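Local coordinates for protein sensor-type histidine kinase PrrB (Mycobacterium tuberculosis, PDB 1YSR) that probably phosphorylates its own histidine from ATP as a membrane sensor kinase signalling to the regulator PrrA, this chain being its C-terminal ATP-binding domain, at residues 5-11 and 38-44; 27-33 and 64-70; 83-89 and 134-140; 94-98 and 130-134. All coordinates share one frame; numbering follows the deposited sequence. Where two conformers were deposited one is given.

Contact 1 of 4, residues 5-11 and 38-44; sequences HVPVDIT and CIIVGLP
I10 and I40 meet obliquely on the V8 and I40 face of the paired strands, I10 CD1 lying 3.8 Å from I40 CG1. I40 sends CG1 between its backbone N and carbonyl carbon (chi1 74°), an uncommon choice in a strand that brings this branch up to the end of I10; L47 of helix 44-61 and residues of strand 77-84 close over the pair. V8 CG2 lies 4.0 Å from P44 CD. The same P44 CD takes V6 CG2 at 3.8 Å, the two side chains crossing at about a right angle. Strands 6-9 and 39-42 form a small antiparallel sheet, separate from the five-stranded sheet of this GHKL-type domain; V8 and I40 are a hydrogen-bonded pair, with V8 N 2.7 Å from I40 O. The other face carries P7, D9, I39 and V41, and P7, I39 and V41 pack on a second subunit. There I39 CD1 reaches back to 3.6 Å from D9 CB, while V41 CG1 meets H5 CB at 3.6 Å. D9 is the N-cap of helix 10-24, its OD1 accepting from D12 N. Two residues on, T11 OG1 sits beside its backbone N (chi1 -53°), where it accepts from C38 N at 2.9 Å and also bonds P36 O.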
loop_
_atom_site.group_PDB
_atom_site.type_symbol
_atom_site.label_atom_id
_atom_site.label_comp_id
_atom_site.label_asym_id
_atom_site.label_seq_id
_atom_site.Cartn_x
_atom_site.Cartn_y
_atom_site.Cartn_z
ATOM N N HIS A 5 -6.981 -9.215 1.742
ATOM C CA HIS A 5 -6.556 -8.146 2.649
ATOM C C HIS A 5 -5.183 -8.474 3.197
ATOM O O HIS A 5 -4.897 -9.611 3.577
ATOM C CB HIS A 5 -7.544 -7.952 3.793
ATOM C CG HIS A 5 -8.835 -7.292 3.389
ATOM N ND1 HIS A 5 -9.578 -6.520 4.256
ATOM C CD2 HIS A 5 -9.500 -7.272 2.208
ATOM C CE1 HIS A 5 -10.636 -6.044 3.625
ATOM N NE2 HIS A 5 -10.623 -6.498 2.386
ATOM N N VAL A 6 -4.332 -7.465 3.272
ATOM C CA VAL A 6 -2.926 -7.673 3.694
ATOM C C VAL A 6 -2.554 -6.521 4.621
ATOM O O VAL A 6 -3.329 -5.561 4.743
ATOM C CB VAL A 6 -1.971 -7.657 2.512
ATOM C CG1 VAL A 6 -2.338 -8.811 1.523
ATOM C CG2 VAL A 6 -1.988 -6.306 1.801
ATOM N N PRO A 7 -1.394 -6.614 5.287
ATOM C CA PRO A 7 -0.944 -5.547 6.168
ATOM C C PRO A 7 -0.794 -4.274 5.356
ATOM O O PRO A 7 -0.252 -4.316 4.262
ATOM C CB PRO A 7 0.443 -6.062 6.645
ATOM C CG PRO A 7 0.295 -7.563 6.619
ATOM C CD PRO A 7 -0.404 -7.718 5.261
ATOM N N VAL A 8 -1.299 -3.162 5.871
ATOM C CA VAL A 8 -1.161 -1.860 5.228
ATOM C C VAL A 8 -0.696 -0.850 6.243
ATOM O O VAL A 8 -1.338 -0.631 7.226
ATOM C CB VAL A 8 -2.510 -1.348 4.662
ATOM C CG1 VAL A 8 -2.228 -0.107 3.882
ATOM C CG2 VAL A 8 -3.138 -2.367 3.708
ATOM N N ASP A 9 0.438 -0.206 5.979
ATOM C CA ASP A 9 0.872 0.910 6.828
ATOM C C ASP A 9 0.121 2.138 6.366
ATOM O O ASP A 9 0.471 2.702 5.343
ATOM C CB ASP A 9 2.384 1.126 6.672
ATOM C CG ASP A 9 2.908 2.296 7.522
ATOM O OD1 ASP A 9 2.133 3.212 7.902
ATOM O OD2 ASP A 9 4.135 2.332 7.730
ATOM N N ILE A 10 -0.942 2.478 7.082
ATOM C CA ILE A 10 -1.849 3.570 6.682
ATOM C C ILE A 10 -1.107 4.888 6.642
ATOM O O ILE A 10 -1.345 5.803 5.789
ATOM C CB ILE A 10 -3.037 3.696 7.731
ATOM C CG1 ILE A 10 -3.961 2.480 7.631
ATOM C CG2 ILE A 10 -3.818 4.986 7.521
ATOM C CD1 ILE A 10 -4.475 2.203 6.165
ATOM N N THR A 11 -0.193 5.018 7.610
ATOM C CA THR A 11 0.579 6.228 7.741
ATOM C C THR A 11 1.481 6.468 6.531
ATOM O O THR A 11 1.497 7.584 5.964
ATOM C CB THR A 11 1.336 6.194 9.105
ATOM O OG1 THR A 11 0.379 5.934 10.146
ATOM C CG2 THR A 11 1.997 7.527 9.336
ATOM N N CYS A 38 0.523 3.574 11.847
ATOM C CA CYS A 38 -0.596 2.684 12.077
ATOM C C CYS A 38 -0.683 1.595 11.044
ATOM O O CYS A 38 -0.856 1.869 9.861
ATOM C CB CYS A 38 -1.937 3.412 12.128
ATOM S SG CYS A 38 -3.318 2.254 12.378
ATOM N N ILE A 39 -0.638 0.342 11.492
ATOM C CA ILE A 39 -0.815 -0.761 10.547
ATOM C C ILE A 39 -2.218 -1.334 10.701
ATOM O O ILE A 39 -2.628 -1.624 11.849
ATOM C CB ILE A 39 0.211 -1.915 10.777
ATOM C CG1 ILE A 39 1.651 -1.360 10.991
ATOM C CG2 ILE A 39 0.163 -2.896 9.600
ATOM C CD1 ILE A 39 2.187 -0.620 9.766
ATOM N N ILE A 40 -2.933 -1.539 9.576
ATOM C CA ILE A 40 -4.197 -2.294 9.606
ATOM C C ILE A 40 -4.095 -3.393 8.591
ATOM O O ILE A 40 -3.047 -3.528 7.895
ATOM C CB ILE A 40 -5.475 -1.379 9.411
ATOM C CG1 ILE A 40 -5.587 -0.921 7.928
ATOM C CG2 ILE A 40 -5.463 -0.174 10.457
ATOM C CD1 ILE A 40 -6.961 -0.346 7.547
ATOM N N VAL A 41 -5.103 -4.251 8.548
ATOM C CA VAL A 41 -5.179 -5.224 7.507
ATOM C C VAL A 41 -6.282 -4.741 6.591
ATOM O O VAL A 41 -7.377 -4.364 7.056
ATOM C CB VAL A 41 -5.478 -6.625 8.102
ATOM C CG1 VAL A 41 -5.882 -7.613 7.015
ATOM C CG2 VAL A 41 -4.191 -7.124 8.854
ATOM N N GLY A 42 -5.983 -4.687 5.310
ATOM C CA GLY A 42 -6.852 -3.984 4.395
ATOM C C GLY A 42 -6.400 -4.160 2.968
ATOM O O GLY A 42 -5.525 -4.999 2.662
ATOM N N LEU A 43 -7.007 -3.356 2.090
ATOM C CA LEU A 43 -6.748 -3.486 0.659
ATOM C C LEU A 43 -6.003 -2.223 0.271
ATOM O O LEU A 43 -6.639 -1.159 0.162
ATOM C CB LEU A 43 -8.071 -3.540 -0.126
ATOM C CG LEU A 43 -9.108 -4.610 0.318
ATOM C CD1 LEU A 43 -10.609 -4.243 0.051
ATOM C CD2 LEU A 43 -8.758 -5.984 -0.286
ATOM N N PRO A 44 -4.672 -2.317 0.053
ATOM C CA PRO A 44 -3.946 -1.076 -0.152
ATOM C C PRO A 44 -4.365 -0.292 -1.405
ATOM O O PRO A 44 -4.345 0.940 -1.346
ATOM C CB PRO A 44 -2.464 -1.490 -0.200
ATOM C CG PRO A 44 -2.462 -2.947 -0.557
ATOM C CD PRO A 44 -3.796 -3.521 -0.029
#

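Contact 2 of 4, residues 27-33 and 64-70; sequences DLDVSLV and ATLVQLS
D29 is bonded to segment 64-70 through both its backbone polar atoms: D29 N gives to T65 O at 2.9 Å, and D29 O accepts from V67 N at 2.9 Å. S31 repeats the pattern two residues on, with a longer, bent bond from S31 N to V67 O (3.3 Å, 146° at the hydrogen) and a straight one from L69 N to S31 O at 2.8 Å. V33 N completes the ladder on L69 O at 2.9 Å. This is parallel pairing at the edge of the mixed five-stranded sheet of the Bergerat ATPase fold, where strand 29-32 is the outermost member. A water bridges the strands on the face of D29, S31 and Q68, hydrogen-bonded to D29 OD1 (2.8 Å) and V67 O (2.9 Å), so V67 O has the water as a probable second partner besides its long bond from S31 N; S31 OG joins the same water at 2.9 Å. At the start of strand 66-74, N85 satisfies T65 OG1 and L66 N. The opposite face is apolar: V30 CG2 lies alongside V67 CG1, L28 CD1 touches V67 CG2, and V30 and L69 pack against A18 of helix 10-24. Beside the water, D29 and L66 run side by side, the carboxylate against the L66 CD1 methyl.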
loop_
_atom_site.group_PDB
_atom_site.type_symbol
_atom_site.label_atom_id
_atom_site.label_comp_id
_atom_site.label_asym_id
_atom_site.label_seq_id
_atom_site.Cartn_x
_atom_site.Cartn_y
_atom_site.Cartn_z
ATOM N N ASP A 27 0.846 23.908 -6.947
ATOM C CA ASP A 27 0.372 24.925 -6.001
ATOM C C ASP A 27 -0.507 24.390 -4.850
ATOM O O ASP A 27 -0.771 25.142 -3.903
ATOM C CB ASP A 27 -0.467 25.998 -6.712
ATOM C CG ASP A 27 0.300 26.748 -7.788
ATOM O OD1 ASP A 27 1.356 27.333 -7.448
ATOM O OD2 ASP A 27 -0.192 26.758 -8.955
ATOM N N LEU A 28 -1.028 23.154 -4.944
ATOM C CA LEU A 28 -1.697 22.572 -3.773
ATOM C C LEU A 28 -0.664 22.333 -2.684
ATOM O O LEU A 28 0.391 21.799 -2.970
ATOM C CB LEU A 28 -2.436 21.276 -4.158
ATOM C CG LEU A 28 -2.932 20.445 -2.970
ATOM C CD1 LEU A 28 -4.019 21.204 -2.174
ATOM C CD2 LEU A 28 -3.435 19.062 -3.468
ATOM N N ASP A 29 -0.927 22.751 -1.445
ATOM C CA ASP A 29 -0.067 22.464 -0.287
ATOM C C ASP A 29 -0.723 21.242 0.367
ATOM O O ASP A 29 -1.794 21.365 0.977
ATOM C CB ASP A 29 -0.079 23.623 0.743
ATOM C CG ASP A 29 0.764 23.349 2.018
ATOM O OD1 ASP A 29 1.137 22.179 2.358
ATOM O OD2 ASP A 29 1.074 24.358 2.754
ATOM N N VAL A 30 -0.118 20.078 0.187
ATOM C CA VAL A 30 -0.734 18.845 0.699
ATOM C C VAL A 30 0.353 18.054 1.427
ATOM O O VAL A 30 1.489 17.898 0.903
ATOM C CB VAL A 30 -1.412 18.022 -0.413
ATOM C CG1 VAL A 30 -0.429 17.746 -1.572
ATOM C CG2 VAL A 30 -2.013 16.672 0.218
ATOM N N SER A 31 0.027 17.562 2.623
ATOM C CA SER A 31 1.000 16.894 3.418
ATOM C C SER A 31 0.361 15.999 4.468
ATOM O O SER A 31 -0.813 16.154 4.830
ATOM C CB SER A 31 1.841 17.946 4.158
ATOM O OG SER A 31 1.039 18.469 5.216
ATOM N N LEU A 32 1.145 15.034 4.924
ATOM C CA LEU A 32 0.784 14.247 6.069
ATOM C C LEU A 32 1.283 14.985 7.293
ATOM O O LEU A 32 2.533 15.174 7.452
ATOM C CB LEU A 32 1.532 12.923 6.010
ATOM C CG LEU A 32 1.420 12.075 7.284
ATOM C CD1 LEU A 32 -0.055 11.700 7.516
ATOM C CD2 LEU A 32 2.265 10.821 7.153
ATOM N N VAL A 33 0.340 15.316 8.167
ATOM C CA VAL A 33 0.565 15.817 9.510
ATOM C C VAL A 33 1.245 14.764 10.405
ATOM O O VAL A 33 0.909 13.578 10.329
ATOM C CB VAL A 33 -0.840 16.150 10.034
ATOM C CG1 VAL A 33 -1.081 15.727 11.468
ATOM C CG2 VAL A 33 -1.245 17.602 9.674
ATOM N N ALA A 64 -10.006 23.615 -2.820
ATOM C CA ALA A 64 -8.935 23.588 -1.802
ATOM C C ALA A 64 -7.564 23.928 -2.375
ATOM O O ALA A 64 -7.175 23.380 -3.453
ATOM C CB ALA A 64 -8.872 22.184 -1.133
ATOM N N THR A 65 -6.799 24.736 -1.619
ATOM C CA THR A 65 -5.372 24.989 -1.896
ATOM C C THR A 65 -4.517 24.419 -0.788
ATOM O O THR A 65 -3.279 24.416 -0.888
ATOM C CB THR A 65 -5.063 26.542 -1.936
ATOM O OG1 THR A 65 -5.445 27.096 -0.676
ATOM C CG2 THR A 65 -5.874 27.211 -2.985
ATOM N N LEU A 66 -5.153 23.969 0.309
ATOM C CA LEU A 66 -4.453 23.347 1.437
ATOM C C LEU A 66 -5.260 22.090 1.851
ATOM O O LEU A 66 -6.505 22.133 2.016
ATOM C CB LEU A 66 -4.304 24.314 2.659
ATOM C CG LEU A 66 -3.760 23.788 3.978
ATOM C CD1 LEU A 66 -2.248 23.637 3.832
ATOM C CD2 LEU A 66 -4.039 24.878 5.090
ATOM N N VAL A 67 -4.534 20.988 1.945
ATOM C CA VAL A 67 -5.039 19.689 2.404
ATOM C C VAL A 67 -4.048 19.070 3.390
ATOM O O VAL A 67 -2.821 19.099 3.156
ATOM C CB VAL A 67 -5.217 18.706 1.200
ATOM C CG1 VAL A 67 -5.518 17.275 1.709
ATOM C CG2 VAL A 67 -6.301 19.226 0.244
ATOM N N GLN A 68 -4.551 18.509 4.480
ATOM C CA GLN A 68 -3.724 17.810 5.442
ATOM C C GLN A 68 -4.330 16.470 5.652
ATOM O O GLN A 68 -5.566 16.374 5.935
ATOM C CB GLN A 68 -3.753 18.538 6.803
ATOM C CG GLN A 68 -3.004 19.883 6.719
ATOM C CD GLN A 68 -3.084 20.677 8.030
ATOM O OE1 GLN A 68 -3.867 20.353 8.946
ATOM N NE2 GLN A 68 -2.258 21.692 8.125
ATOM N N LEU A 69 -3.478 15.453 5.546
ATOM C CA LEU A 69 -3.856 14.065 5.834
ATOM C C LEU A 69 -3.374 13.746 7.253
ATOM O O LEU A 69 -2.290 14.179 7.686
ATOM C CB LEU A 69 -3.137 13.138 4.860
ATOM C CG LEU A 69 -3.322 13.525 3.391
ATOM C CD1 LEU A 69 -2.546 12.574 2.376
ATOM C CD2 LEU A 69 -4.848 13.712 3.002
ATOM N N SER A 70 -4.136 12.931 7.960
ATOM C CA SER A 70 -3.691 12.467 9.278
ATOM C C SER A 70 -4.209 11.087 9.607
ATOM O O SER A 70 -5.216 10.674 9.066
ATOM C CB SER A 70 -4.119 13.408 10.380
ATOM O OG SER A 70 -5.518 13.648 10.395
HETATM O O HOH W 1 -0.479 20.563 3.917
#

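Contact 3 of 4, residues 83-89 and 134-140; sequences DDNGSGV and NSPLGGA
The D84 carboxylate is met from above its plane by A140 N, 3.1 Å from D84 OD1 and about 50° out of that plane, while at the edge the anti lone pair of D84 OD1 takes G86 N at 2.8 Å. Two backbone N-H groups thus fix the rotation of the group, and the A140 CB methyl lies 3.5 Å from D84 OD2. The second carboxylate, D83, receives S135 OG on the anti side of its OD1 at a short 2.5 Å, only 15° out of plane; D83 OD2 is paired with R141. S135 OG also accepts from L137 N, closing an ST turn, just as G86 N on D84 makes an Asx turn. The segment 83-89 carries the DxGxG motif (G1 box) of the GHKL ATPases, in which D84 corresponds to the aspartate that recognises adenine in relatives. Its backbone is tied to the 134-140 loop by D84 N to A140 O (2.8 Å) and G139 N to D84 O (2.8 Å), and G86 O lies close against G139 CA. L137 leans its CB on D84 O and its CD1 on D83. Farther along, a water accepts from V89 N at 3.0 Å and bonds G139 O and N134 OD1.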
loop_
_atom_site.group_PDB
_atom_site.type_symbol
_atom_site.label_atom_id
_atom_site.label_comp_id
_atom_site.label_asym_id
_atom_site.label_seq_id
_atom_site.Cartn_x
_atom_site.Cartn_y
_atom_site.Cartn_z
ATOM N N ASP A 83 -8.411 16.667 5.733
ATOM C CA ASP A 83 -8.918 18.047 6.026
ATOM C C ASP A 83 -8.573 19.031 4.910
ATOM O O ASP A 83 -7.470 18.965 4.388
ATOM C CB ASP A 83 -8.230 18.547 7.326
ATOM C CG ASP A 83 -8.907 18.056 8.554
ATOM O OD1 ASP A 83 -9.888 18.701 8.962
ATOM O OD2 ASP A 83 -8.441 17.043 9.129
ATOM N N ASP A 84 -9.487 19.916 4.494
ATOM C CA ASP A 84 -9.141 20.862 3.429
ATOM C C ASP A 84 -9.650 22.290 3.790
ATOM O O ASP A 84 -10.442 22.458 4.733
ATOM C CB ASP A 84 -9.626 20.412 2.031
ATOM C CG ASP A 84 -11.149 20.460 1.899
ATOM O OD1 ASP A 84 -11.751 21.556 1.963
ATOM O OD2 ASP A 84 -11.778 19.399 1.751
ATOM N N ASN A 85 -9.136 23.257 3.050
ATOM C CA ASN A 85 -9.430 24.680 3.294
ATOM C C ASN A 85 -10.376 25.179 2.193
ATOM O O ASN A 85 -10.477 26.377 1.923
ATOM C CB ASN A 85 -8.112 25.508 3.326
ATOM C CG ASN A 85 -7.546 25.741 1.928
ATOM O OD1 ASN A 85 -7.824 24.979 1.000
ATOM N ND2 ASN A 85 -6.780 26.834 1.753
ATOM N N GLY A 86 -11.075 24.254 1.542
ATOM C CA GLY A 86 -12.024 24.611 0.479
ATOM C C GLY A 86 -13.368 25.104 1.022
ATOM O O GLY A 86 -13.472 25.534 2.194
ATOM N N SER A 87 -14.359 25.112 0.133
ATOM C CA SER A 87 -15.760 25.498 0.338
ATOM C C SER A 87 -16.489 24.693 1.403
ATOM O O SER A 87 -17.410 25.181 2.091
ATOM C CB SER A 87 -16.531 25.288 -0.990
ATOM O OG SER A 87 -15.973 25.985 -2.066
ATOM N N GLY A 88 -16.084 23.448 1.574
ATOM C CA GLY A 88 -16.771 22.652 2.549
ATOM C C GLY A 88 -18.038 22.017 1.962
ATOM O O GLY A 88 -18.379 22.179 0.783
ATOM N N VAL A 89 -18.691 21.236 2.806
ATOM C CA VAL A 89 -19.933 20.575 2.421
ATOM C C VAL A 89 -20.902 21.016 3.517
ATOM O O VAL A 89 -20.674 20.736 4.689
ATOM C CB VAL A 89 -19.814 19.021 2.476
ATOM C CG1 VAL A 89 -21.171 18.343 2.207
ATOM C CG2 VAL A 89 -18.811 18.560 1.442
ATOM N N ASN A 134 -16.730 19.406 9.837
ATOM C CA ASN A 134 -16.212 20.691 9.419
ATOM C C ASN A 134 -14.730 20.744 9.799
ATOM O O ASN A 134 -14.346 20.329 10.883
ATOM C CB ASN A 134 -17.009 21.864 10.035
ATOM C CG ASN A 134 -18.255 22.265 9.194
ATOM O OD1 ASN A 134 -18.812 21.470 8.394
ATOM N ND2 ASN A 134 -18.696 23.512 9.388
ATOM N N SER A 135 -13.883 21.223 8.903
ATOM C CA SER A 135 -12.478 21.130 9.188
ATOM C C SER A 135 -12.006 22.403 9.967
ATOM O O SER A 135 -12.497 23.469 9.683
ATOM C CB SER A 135 -11.735 21.113 7.881
ATOM O OG SER A 135 -10.385 21.073 8.205
ATOM N N PRO A 136 -11.028 22.267 10.859
ATOM C CA PRO A 136 -10.297 23.420 11.410
ATOM C C PRO A 136 -9.613 24.242 10.336
ATOM O O PRO A 136 -9.317 25.429 10.559
ATOM C CB PRO A 136 -9.238 22.755 12.296
ATOM C CG PRO A 136 -9.802 21.510 12.701
ATOM C CD PRO A 136 -10.571 21.016 11.477
ATOM N N LEU A 137 -9.388 23.650 9.148
ATOM C CA LEU A 137 -8.842 24.417 7.996
ATOM C C LEU A 137 -9.863 25.262 7.265
ATOM O O LEU A 137 -9.485 26.100 6.444
ATOM C CB LEU A 137 -8.115 23.517 6.949
ATOM C CG LEU A 137 -7.012 22.665 7.601
ATOM C CD1 LEU A 137 -6.221 21.782 6.617
ATOM C CD2 LEU A 137 -6.005 23.574 8.340
ATOM N N GLY A 138 -11.145 25.017 7.506
ATOM C CA GLY A 138 -12.157 25.844 6.835
ATOM C C GLY A 138 -13.143 25.122 5.894
ATOM O O GLY A 138 -14.284 25.560 5.706
ATOM N N GLY A 139 -12.691 24.015 5.315
ATOM C CA GLY A 139 -13.429 23.306 4.313
ATOM C C GLY A 139 -14.010 22.024 4.880
ATOM O O GLY A 139 -14.612 22.027 5.930
ATOM N N ALA A 140 -13.858 20.932 4.132
ATOM C CA ALA A 140 -14.387 19.654 4.568
ATOM C C ALA A 140 -13.329 18.885 5.363
ATOM O O ALA A 140 -12.129 19.054 5.118
ATOM C CB ALA A 140 -14.795 18.871 3.343
HETATM O O HOH W 2 -17.502 21.393 5.545
#

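Contact 4 of 4, residues 94-98 and 130-134; sequences RQVVF and ASLEN
Apolar packing centres on L132, which points from the strand toward helix 94-98. Its CD1 lies 3.7 Å from F98 CE2 and 4.2 Å from V97 CG1, while L132 CB meets R94 CG at 3.7 Å. F98 extends the patch, its CE1 reaching A130 CB at 3.7 Å. Around the F98 ring, A130 O stands over one face, offset toward the rim, and L132 N comes to the edge in the ring plane. The polar interactions belong to R94. Its CG is opposite the carbonyl carbon (chi1 -68°) and the chain runs extended to NE, carrying the guanidinium obliquely across L132 to N134. R94 NH2 gives a bent hydrogen bond to N134 OD1 (3.2 Å, 138°), in the plane of the guanidinium but well above that of the amide, the two groups being steeply turned. L132 O sits over the guanidinium face, 3.2 Å from R94 NH1, too poorly angled for a hydrogen bond; E133 CA lies over that face too. On the opposite side of the strand, E133 forms salt bridges with R141 and R145. A short helix laid on the outermost strand 129-134 of the main sheet, with F98 at its end, is consistent with the F box of the histidine-kinase ATP-binding domain.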
loop_
_atom_site.group_PDB
_atom_site.type_symbol
_atom_site.label_atom_id
_atom_site.label_comp_id
_atom_site.label_asym_id
_atom_site.label_seq_id
_atom_site.Cartn_x
_atom_site.Cartn_y
_atom_site.Cartn_z
ATOM N N ARG A 94 -24.299 16.215 3.432
ATOM C CA ARG A 94 -23.267 15.173 3.553
ATOM C C ARG A 94 -23.699 13.822 2.971
ATOM O O ARG A 94 -22.977 13.198 2.154
ATOM C CB ARG A 94 -22.882 15.059 5.008
ATOM C CG ARG A 94 -22.166 16.290 5.468
ATOM C CD ARG A 94 -22.064 16.304 6.893
ATOM N NE ARG A 94 -21.328 17.484 7.396
ATOM C CZ ARG A 94 -21.211 17.779 8.701
ATOM N NH1 ARG A 94 -21.802 17.014 9.624
ATOM N NH2 ARG A 94 -20.517 18.846 9.108
ATOM N N GLN A 95 -24.904 13.397 3.325
ATOM C CA GLN A 95 -25.414 12.121 2.802
ATOM C C GLN A 95 -25.498 12.093 1.264
ATOM O O GLN A 95 -25.047 11.145 0.626
ATOM C CB GLN A 95 -26.752 11.806 3.456
ATOM C CG GLN A 95 -27.386 10.460 2.990
ATOM C CD GLN A 95 -28.722 10.204 3.655
ATOM O OE1 GLN A 95 -29.317 11.127 4.207
ATOM N NE2 GLN A 95 -29.186 8.931 3.644
ATOM N N VAL A 96 -26.043 13.123 0.642
ATOM C CA VAL A 96 -26.137 13.137 -0.812
ATOM C C VAL A 96 -24.752 13.068 -1.433
ATOM O O VAL A 96 -24.540 12.452 -2.488
ATOM C CB VAL A 96 -26.933 14.369 -1.316
ATOM C CG1 VAL A 96 -26.754 14.593 -2.843
ATOM C CG2 VAL A 96 -28.408 14.171 -0.983
ATOM N N VAL A 97 -23.795 13.704 -0.775
ATOM C CA VAL A 97 -22.452 13.678 -1.310
ATOM C C VAL A 97 -21.905 12.219 -1.244
ATOM O O VAL A 97 -21.345 11.737 -2.193
ATOM C CB VAL A 97 -21.572 14.736 -0.601
ATOM C CG1 VAL A 97 -20.096 14.524 -0.847
ATOM C CG2 VAL A 97 -21.984 16.134 -1.105
ATOM N N PHE A 98 -22.131 11.530 -0.148
ATOM C CA PHE A 98 -21.674 10.131 -0.044
ATOM C C PHE A 98 -22.390 9.147 -0.981
ATOM O O PHE A 98 -21.851 8.093 -1.283
ATOM C CB PHE A 98 -21.758 9.629 1.387
ATOM C CG PHE A 98 -20.586 10.023 2.203
ATOM C CD1 PHE A 98 -19.301 9.573 1.849
ATOM C CD2 PHE A 98 -20.736 10.881 3.298
ATOM C CE1 PHE A 98 -18.204 9.949 2.582
ATOM C CE2 PHE A 98 -19.637 11.253 4.049
ATOM C CZ PHE A 98 -18.336 10.781 3.680
ATOM N N ALA A 130 -17.322 6.113 6.663
ATOM C CA ALA A 130 -16.815 7.396 6.180
ATOM C C ALA A 130 -17.847 8.479 6.547
ATOM O O ALA A 130 -19.043 8.266 6.426
ATOM C CB ALA A 130 -16.611 7.341 4.715
ATOM N N SER A 131 -17.376 9.623 7.019
ATOM C CA SER A 131 -18.306 10.714 7.291
ATOM C C SER A 131 -17.641 12.036 7.066
ATOM O O SER A 131 -16.408 12.126 6.950
ATOM C CB SER A 131 -18.801 10.599 8.705
ATOM O OG SER A 131 -17.699 10.580 9.545
ATOM N N LEU A 132 -18.479 13.068 7.015
ATOM C CA LEU A 132 -17.991 14.440 6.844
ATOM C C LEU A 132 -18.246 15.290 8.086
ATOM O O LEU A 132 -19.284 15.157 8.804
ATOM C CB LEU A 132 -18.663 15.060 5.633
ATOM C CG LEU A 132 -18.069 14.674 4.268
ATOM C CD1 LEU A 132 -19.049 14.830 3.167
ATOM C CD2 LEU A 132 -16.804 15.540 3.972
ATOM N N GLU A 133 -17.261 16.129 8.352
ATOM C CA GLU A 133 -17.243 17.057 9.500
ATOM C C GLU A 133 -16.731 18.377 8.976
ATOM O O GLU A 133 -16.387 18.495 7.788
ATOM C CB GLU A 133 -16.286 16.570 10.565
ATOM C CG GLU A 133 -16.717 15.307 11.213
ATOM C CD GLU A 133 -15.721 14.804 12.234
ATOM O OE1 GLU A 133 -14.718 15.515 12.503
ATOM O OE2 GLU A 133 -15.941 13.692 12.754
ATOM N N ASN A 134 -16.730 19.406 9.837
ATOM C CA ASN A 134 -16.212 20.691 9.419
ATOM C C ASN A 134 -14.730 20.744 9.799
ATOM O O ASN A 134 -14.346 20.329 10.883
ATOM C CB ASN A 134 -17.009 21.864 10.035
ATOM C CG ASN A 134 -18.255 22.265 9.194
ATOM O OD1 ASN A 134 -18.812 21.470 8.394
ATOM N ND2 ASN A 134 -18.696 23.512 9.388
#

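How the contacts relate
Contacts 2, 3 and 4 all reach the five-stranded sheet, whereas contact 1 forms the separate two-stranded one. Contacts 2 and 3, with centres 11 Å apart, are joined directly: Q68 O and D83 N are 2.9 Å apart in neighbouring strands. Contact 4, centred 12 Å from contact 3, shares N134 with it, and V89 packs against R94, V97 and L132. Together these two gather the G1-box turn and the probable F box; residues 103-113, which follow helix 94-98 in the chain, are not modelled and probably belong to the ATP lid. Contact 1 lies on the far side of the domain centre, about 26 Å from contact 3 centre to centre, and touches contact 2 through T11 O and L32 CD2 (3.5 Å).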